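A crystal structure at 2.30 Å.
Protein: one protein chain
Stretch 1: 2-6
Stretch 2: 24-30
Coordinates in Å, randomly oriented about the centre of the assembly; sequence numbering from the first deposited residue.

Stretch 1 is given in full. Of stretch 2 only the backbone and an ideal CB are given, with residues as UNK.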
ATOM      1  N   VAL A   2       5.617  -4.490  15.478  1.00 81.84           N
ATOM      2  CA  VAL A   2       5.154  -4.033  14.170  1.00 86.37           C
ATOM      3  C   VAL A   2       5.204  -2.503  14.097  1.00 82.96           C
ATOM      4  O   VAL A   2       4.807  -1.822  15.045  1.00 76.58           O
ATOM      5  CB  VAL A   2       3.744  -4.585  13.868  1.00 85.37           C
ATOM      6  CG1 VAL A   2       3.068  -3.819  12.724  1.00 72.83           C
ATOM      7  CG2 VAL A   2       3.839  -6.069  13.536  1.00 83.08           C
ATOM      8  N   ARG A   3       5.695  -1.978  12.966  1.00 75.57           N
ATOM      9  CA  ARG A   3       6.067  -0.568  12.851  1.00 75.60           C
ATOM     10  C   ARG A   3       4.868   0.293  12.456  1.00 65.37           C
ATOM     11  O   ARG A   3       4.304   0.131  11.368  1.00 61.82           O
ATOM     12  CB  ARG A   3       7.194  -0.388  11.834  1.00 71.89           C
ATOM     13  CG  ARG A   3       7.388   1.065  11.395  1.00 78.93           C
ATOM     14  CD  ARG A   3       8.548   1.220  10.433  1.00 74.40           C
ATOM     15  NE  ARG A   3       9.747   0.604  10.982  1.00 83.24           N
ATOM     16  CZ  ARG A   3      10.866   0.405  10.294  1.00 81.84           C
ATOM     17  NH1 ARG A   3      11.913  -0.174  10.882  1.00 82.94           N
ATOM     18  NH2 ARG A   3      10.934   0.788   9.022  1.00 79.34           N
ATOM     19  N   GLU A   4       4.507   1.227  13.332  1.00 63.23           N
ATOM     20  CA  GLU A   4       3.399   2.130  13.080  1.00 61.80           C
ATOM     21  C   GLU A   4       3.700   3.061  11.908  1.00 58.07           C
ATOM     22  O   GLU A   4       4.837   3.499  11.724  1.00 55.61           O
ATOM     23  CB  GLU A   4       3.104   2.968  14.322  1.00 57.74           C
ATOM     24  CG  GLU A   4       2.369   2.204  15.423  1.00 59.64           C
ATOM     25  CD  GLU A   4       1.095   1.515  14.922  1.00 61.88           C
ATOM     26  OE1 GLU A   4       0.961   0.285  15.112  1.00 66.07           O
ATOM     27  OE2 GLU A   4       0.234   2.203  14.337  1.00 59.22           O
ATOM     28  N   PRO A   5       2.691   3.395  11.116  1.00 53.17           N
ATOM     29  CA  PRO A   5       2.887   4.400  10.066  1.00 51.75           C
ATOM     30  C   PRO A   5       3.232   5.750  10.673  1.00 50.32           C
ATOM     31  O   PRO A   5       2.806   6.094  11.781  1.00 48.62           O
ATOM     32  CB  PRO A   5       1.532   4.438   9.360  1.00 46.40           C
ATOM     33  CG  PRO A   5       0.565   4.068  10.435  1.00 52.23           C
ATOM     34  CD  PRO A   5       1.271   3.073  11.324  1.00 50.49           C
ATOM     35  N   ALA A   6       4.039   6.515   9.945  1.00 47.44           N
ATOM     36  CA  ALA A   6       4.473   7.811  10.441  1.00 47.91           C
ATOM     37  C   ALA A   6       3.901   8.970   9.642  1.00 44.45           C
ATOM     38  O   ALA A   6       4.107  10.124  10.024  1.00 48.19           O
ATOM     39  CB  ALA A   6       6.006   7.897  10.460  1.00 46.22           C
ATOM     40  N   UNK A  24      -4.858  -8.823   9.457  1.00 72.36           N
ATOM     41  CA  UNK A  24      -5.431  -7.961  10.487  1.00 73.47           C
ATOM     42  C   UNK A  24      -4.808  -6.573  10.452  1.00 70.17           C
ATOM     43  O   UNK A  24      -5.509  -5.554  10.436  1.00 66.09           O
ATOM     44  CB  UNK A  24      -5.242  -8.586  11.871  1.00 73.47           C
ATOM     45  N   UNK A  25      -3.485  -6.521  10.461  1.00 68.47           N
ATOM     46  CA  UNK A  25      -2.762  -5.268  10.483  1.00 68.94           C
ATOM     47  C   UNK A  25      -1.408  -5.531   9.855  1.00 66.53           C
ATOM     48  O   UNK A  25      -0.907  -6.660   9.875  1.00 67.95           O
ATOM     49  CB  UNK A  25      -2.631  -4.709  11.901  1.00 68.94           C
ATOM     50  N   UNK A  26      -0.829  -4.480   9.301  1.00 60.34           N
ATOM     51  CA  UNK A  26       0.387  -4.564   8.509  1.00 55.17           C
ATOM     52  C   UNK A  26       1.272  -3.378   8.890  1.00 63.48           C
ATOM     53  O   UNK A  26       0.775  -2.268   9.117  1.00 57.06           O
ATOM     54  CB  UNK A  26       0.079  -4.574   7.010  1.00 55.17           C
ATOM     55  N   UNK A  27       2.586  -3.622   9.004  1.00 61.45           N
ATOM     56  CA  UNK A  27       3.497  -2.571   9.411  1.00 61.08           C
ATOM     57  C   UNK A  27       3.905  -1.655   8.269  1.00 58.09           C
ATOM     58  O   UNK A  27       3.792  -1.972   7.084  1.00 56.11           O
ATOM     59  CB  UNK A  27       4.746  -3.190  10.041  1.00 61.08           C
ATOM     60  N   UNK A  28       4.405  -0.479   8.639  1.00 56.49           N
ATOM     61  CA  UNK A  28       4.858   0.453   7.615  1.00 55.66           C
ATOM     62  C   UNK A  28       6.077  -0.047   6.846  1.00 51.47           C
ATOM     63  O   UNK A  28       6.408   0.529   5.809  1.00 52.64           O
ATOM     64  CB  UNK A  28       5.179   1.805   8.256  1.00 55.66           C
ATOM     65  N   UNK A  29       6.752  -1.088   7.323  1.00 50.72           N
ATOM     66  CA  UNK A  29       7.876  -1.682   6.620  1.00 52.75           C
ATOM     67  C   UNK A  29       7.491  -2.948   5.855  1.00 55.18           C
ATOM     68  O   UNK A  29       8.374  -3.656   5.364  1.00 52.47           O
ATOM     69  CB  UNK A  29       8.995  -1.999   7.614  1.00 52.75           C
ATOM     70  N   UNK A  30       6.202  -3.244   5.730  1.00 53.94           N
ATOM     71  CA  UNK A  30       5.771  -4.472   5.081  1.00 56.66           C
ATOM     72  C   UNK A  30       6.008  -4.431   3.577  1.00 54.16           C
ATOM     73  O   UNK A  30       5.802  -3.402   2.921  1.00 47.33           O
ATOM     74  CB  UNK A  30       4.290  -4.727   5.369  1.00 56.66           C
TER

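Position 24 lies far from stretch 1: nothing there comes within 5.5 Å of its ideal CB. The deposited residue is Asp 24, which makes no contact across the gap.

At position 25 the ideal CB also touches nothing, yet CA-to-CB points toward stretch 1, and in that direction waits the carboxylate of Glu 4. A long, flexible side chain could cross, and a positive charge would be the best end for it; Lys or Arg would suit. The residue is Lys 25, fully extended with all four chi angles t. Its NZ lies 3.0 Å from Glu 4 OE1, a hydrogen bond within a salt bridge. Glu 4 meets it by folding back: its CA-to-CB bond points away, but chi1 and chi2, both m, bring its end nearer.

Position 26 points away from stretch 1, and its extended backbone (-139/140) readily accepts a beta-branched residue, though this contact alone would allow many others. It is Val 26, with chi1 t.

At position 27 an ideal CB would sit a tight 3.2 Å from Val 2 CG1, and 3.3 Å from Arg 3 N, although phi/psi of -82/161 would be open to any residue. Crowding, not backbone conformation, therefore favours glycine. Gly 27 is what is found, and its bare CA packs 3.6 Å from Val 2 CG1 and 3.4 Å from Arg 3 O. It also opens a type I turn, closed by the hydrogen bond from the backbone N of position 30 to Gly 27 O at 3.0 Å.

Position 28 offers its amide to Arg 3 O, while its CB faces backbone and the start of a side chain, with Pro 5 CA 3.9 Å away. Something small, Ala or perhaps Ser, fits. Ala 28 N donates to Arg 3 O at 2.8 Å and a nearly straight 171°; its CB lies 3.9 Å from Arg 3 CG.

Position 29 points toward the Arg 3 guanidinium, inviting an acidic or polar residue. Asp 29, chi1 p, lays its CB over one guanidinium face, 3.7 Å from Arg 3 NH2. Its OD2 is 4.1 Å from Arg 3 NE but well out of the plane, so the charges attract without a hydrogen bond. Separately, the O of water 1 joins the carboxylate to the Arg 3 backbone: it donates to Asp 29 OD1 at 2.9 Å and accepts from Arg 3 N at 2.8 Å.

Position 30 is out of reach. It is Ala 30, contributing its amide to the turn.

Stretch 2 (24-30) DKVGADA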
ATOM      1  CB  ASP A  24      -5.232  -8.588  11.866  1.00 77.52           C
ATOM      2  CG  ASP A  24      -5.944  -9.916  12.004  1.00111.52           C
ATOM      3  OD1 ASP A  24      -6.741 -10.248  11.097  1.00117.89           O
ATOM      4  OD2 ASP A  24      -5.699 -10.628  13.006  1.00116.03           O
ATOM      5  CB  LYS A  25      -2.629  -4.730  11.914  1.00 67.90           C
ATOM      6  CG  LYS A  25      -2.100  -3.315  12.050  1.00 69.48           C
ATOM      7  CD  LYS A  25      -2.168  -2.873  13.514  1.00 67.46           C
ATOM      8  CE  LYS A  25      -1.413  -1.581  13.753  1.00 60.64           C
ATOM      9  NZ  LYS A  25      -1.748  -1.030  15.096  1.00 68.11           N
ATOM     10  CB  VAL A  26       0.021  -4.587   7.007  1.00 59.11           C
ATOM     11  CG1 VAL A  26       1.087  -3.965   6.158  1.00 54.62           C
ATOM     12  CG2 VAL A  26      -0.279  -6.004   6.566  1.00 57.68           C
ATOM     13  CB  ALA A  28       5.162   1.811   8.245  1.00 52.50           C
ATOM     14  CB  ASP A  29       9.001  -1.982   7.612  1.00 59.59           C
ATOM     15  CG  ASP A  29       8.542  -2.875   8.765  1.00 64.97           C
ATOM     16  OD1 ASP A  29       7.340  -3.236   8.840  1.00 60.98           O
ATOM     17  OD2 ASP A  29       9.396  -3.213   9.604  1.00 73.75           O
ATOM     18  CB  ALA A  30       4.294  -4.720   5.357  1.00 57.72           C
TER
HETATM   19  O   HOH W   1       5.955  -4.162  11.163  1.00 77.45           O
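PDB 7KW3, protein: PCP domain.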